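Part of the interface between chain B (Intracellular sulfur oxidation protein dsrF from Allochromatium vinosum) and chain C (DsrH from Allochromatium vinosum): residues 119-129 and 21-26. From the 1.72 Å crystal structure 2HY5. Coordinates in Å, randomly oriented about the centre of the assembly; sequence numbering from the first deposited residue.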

# COMPACT_ATOMS: atom_id res chain seq x y z
N ASP B 119 9.24 6.47 26.55
CA ASP B 119 10.43 6.79 25.77
C ASP B 119 10.87 5.63 24.89
O ASP B 119 10.38 4.50 25.02
CB ASP B 119 11.58 7.17 26.71
CG ASP B 119 12.06 6.00 27.54
OD1 ASP B 119 11.38 5.62 28.52
OD2 ASP B 119 13.13 5.44 27.21
N SER B 120 11.81 5.90 23.99
CA SER B 120 12.32 4.91 23.05
C SER B 120 12.92 3.65 23.68
O SER B 120 12.74 2.55 23.16
CB SER B 120 13.34 5.56 22.11
OG SER B 120 14.43 6.10 22.83
N ALA B 121 13.64 3.81 24.79
CA ALA B 121 14.25 2.67 25.46
C ALA B 121 13.19 1.72 26.00
O ALA B 121 13.33 0.51 25.93
CB ALA B 121 15.16 3.15 26.58
N ARG B 122 12.12 2.29 26.55
CA ARG B 122 11.03 1.49 27.10
C ARG B 122 10.32 0.74 25.98
O ARG B 122 9.91 -0.41 26.14
CB ARG B 122 10.04 2.40 27.84
CG ARG B 122 8.82 1.70 28.41
CD ARG B 122 9.19 0.62 29.43
NE ARG B 122 7.99 0.03 30.02
CZ ARG B 122 7.96 -1.10 30.71
NH1 ARG B 122 9.08 -1.80 30.89
NH2 ARG B 122 6.82 -1.56 31.20
N VAL B 123 10.18 1.40 24.83
CA VAL B 123 9.54 0.77 23.67
C VAL B 123 10.35 -0.47 23.28
O VAL B 123 9.79 -1.55 23.09
CB VAL B 123 9.49 1.74 22.47
CG1 VAL B 123 9.01 1.01 21.21
CG2 VAL B 123 8.56 2.90 22.77
N SER B 124 11.66 -0.29 23.16
CA SER B 124 12.53 -1.39 22.78
C SER B 124 12.42 -2.53 23.79
O SER B 124 12.44 -3.70 23.43
CB SER B 124 13.99 -0.92 22.71
OG SER B 124 14.18 0.02 21.67
N GLU B 125 12.28 -2.16 25.06
CA GLU B 125 12.16 -3.15 26.13
C GLU B 125 10.88 -3.95 25.98
O GLU B 125 10.89 -5.18 26.10
CB GLU B 125 12.17 -2.45 27.50
CG GLU B 125 12.18 -3.42 28.68
CD GLU B 125 12.23 -2.71 30.02
OE1 GLU B 125 12.33 -3.40 31.06
OE2 GLU B 125 12.16 -1.46 30.05
N LEU B 126 9.78 -3.26 25.71
CA LEU B 126 8.49 -3.92 25.53
C LEU B 126 8.57 -4.89 24.35
O LEU B 126 8.02 -5.99 24.40
CB LEU B 126 7.39 -2.89 25.31
CG LEU B 126 7.06 -2.02 26.52
CD1 LEU B 126 6.18 -0.86 26.10
CD2 LEU B 126 6.37 -2.88 27.58
N MET B 127 9.26 -4.48 23.29
CA MET B 127 9.41 -5.33 22.12
C MET B 127 10.16 -6.61 22.51
O MET B 127 9.76 -7.71 22.15
CB MET B 127 10.16 -4.59 21.00
CG MET B 127 9.43 -3.34 20.50
SD MET B 127 10.32 -2.40 19.23
CE MET B 127 8.93 -1.78 18.27
N ASN B 128 11.24 -6.46 23.27
CA ASN B 128 12.04 -7.61 23.71
C ASN B 128 11.32 -8.56 24.66
O ASN B 128 11.75 -9.70 24.85
CB ASN B 128 13.34 -7.12 24.36
CG ASN B 128 14.42 -6.81 23.34
OD1 ASN B 128 15.11 -5.79 23.43
ND2 ASN B 128 14.58 -7.70 22.37
N GLU B 129 10.24 -8.10 25.27
CA GLU B 129 9.49 -8.94 26.20
C GLU B 129 8.35 -9.69 25.53
O GLU B 129 7.77 -10.60 26.12
CB GLU B 129 8.92 -8.09 27.35
CG GLU B 129 9.97 -7.39 28.20
CD GLU B 129 9.37 -6.66 29.38
OE1 GLU B 129 8.52 -5.77 29.17
OE2 GLU B 129 9.75 -6.99 30.53
N LEU C 21 15.75 0.49 12.82
CA LEU C 21 17.10 0.72 13.31
C LEU C 21 17.14 1.52 14.61
O LEU C 21 18.11 1.42 15.37
CB LEU C 21 17.94 1.42 12.23
CG LEU C 21 18.13 0.62 10.94
CD1 LEU C 21 19.07 1.39 10.01
CD2 LEU C 21 18.71 -0.75 11.25
N LYS C 22 16.10 2.30 14.86
CA LYS C 22 16.04 3.10 16.08
C LYS C 22 15.66 2.26 17.29
O LYS C 22 16.19 2.47 18.39
CB LYS C 22 15.02 4.23 15.93
CG LYS C 22 14.74 4.96 17.23
CD LYS C 22 13.77 6.11 17.06
CE LYS C 22 13.46 6.75 18.41
NZ LYS C 22 12.56 7.94 18.30
N PHE C 23 14.75 1.31 17.10
CA PHE C 23 14.29 0.49 18.22
C PHE C 23 14.96 -0.87 18.40
O PHE C 23 14.86 -1.47 19.47
CB PHE C 23 12.77 0.31 18.14
CG PHE C 23 12.00 1.59 18.30
CD1 PHE C 23 11.53 2.28 17.18
CD2 PHE C 23 11.77 2.13 19.56
CE1 PHE C 23 10.85 3.49 17.33
CE2 PHE C 23 11.10 3.33 19.72
CZ PHE C 23 10.63 4.01 18.60
N ALA C 24 15.64 -1.36 17.37
CA ALA C 24 16.33 -2.65 17.48
C ALA C 24 17.45 -2.49 18.49
O ALA C 24 18.17 -1.49 18.48
CB ALA C 24 16.90 -3.05 16.13
N THR C 25 17.62 -3.47 19.37
CA THR C 25 18.66 -3.40 20.39
C THR C 25 19.85 -4.30 20.11
O THR C 25 19.79 -5.20 19.28
CB THR C 25 18.09 -3.73 21.79
OG1 THR C 25 17.49 -5.03 21.77
CG2 THR C 25 17.05 -2.71 22.19
N GLU C 26 20.94 -4.03 20.83
CA GLU C 26 22.18 -4.79 20.70
C GLU C 26 21.93 -6.29 20.64
O GLU C 26 21.26 -6.84 21.51
CB GLU C 26 23.10 -4.48 21.88
CG GLU C 26 24.33 -5.37 22.01
CD GLU C 26 25.43 -5.01 21.04
OE1 GLU C 26 25.92 -3.86 21.12
OE2 GLU C 26 25.81 -5.86 20.21
O HOH W 1 13.77 -3.94 20.54

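The carbonyl oxygen of Phe C23, at the end of a helix whose next residue, Ala C24, leaves helical phi/psi, is engaged twice at this contact. Ser B124 OG donates a short hydrogen bond to Phe C23 O at 2.7 Å, and water 1 donates to Phe C23 O at 2.9 Å. The water also donates to Ser B124 O, at 3.2 Å, so one serine meets this carbonyl both directly, through its hydroxyl, and indirectly, through its backbone. Ser B124 O also accepts from Asn B128 N at 3.0 Å, within the helix, so the water adds to a helical bond without replacing it. The backbones run close here: the CA atoms of Ser B124 and Phe C23 lie 5.2 Å apart.

The Phe C23 side chain, with chi1 in the m well, sits as a knob among Ser B120, Val B123, Ser B124 and Met B127. Their i, i+3, i+4, i+7 spacing places all four on one helical face, and each CA-to-CB bond points toward chain C. Val B123 CG1 packs at 3.4 Å from Phe C23 CD2. Met B127 SD lies 3.8 Å from Phe C23 CB but 5.4 Å from the ring centroid, 49° off the normal, an oblique approach rather than a stack. Ser B120 O, 3.8 Å from Phe C23 CD2, lies at the ring edge.

Flanking contacts extend the interface. Thr C25 CG2 packs against Ser B124 CB at 3.6 Å, while Thr C25 OG1 is 3.0 Å from Asn B128 OD1, a possible hydrogen bond whose proton has another acceptor within reach. Lys C22 leaves its backbone sideways, yet its extended chain, with all four chi angles t, brings Lys C22 CE to 3.9 Å from Ser B120 CB; its NZ is hydrogen-bonded elsewhere in the structure.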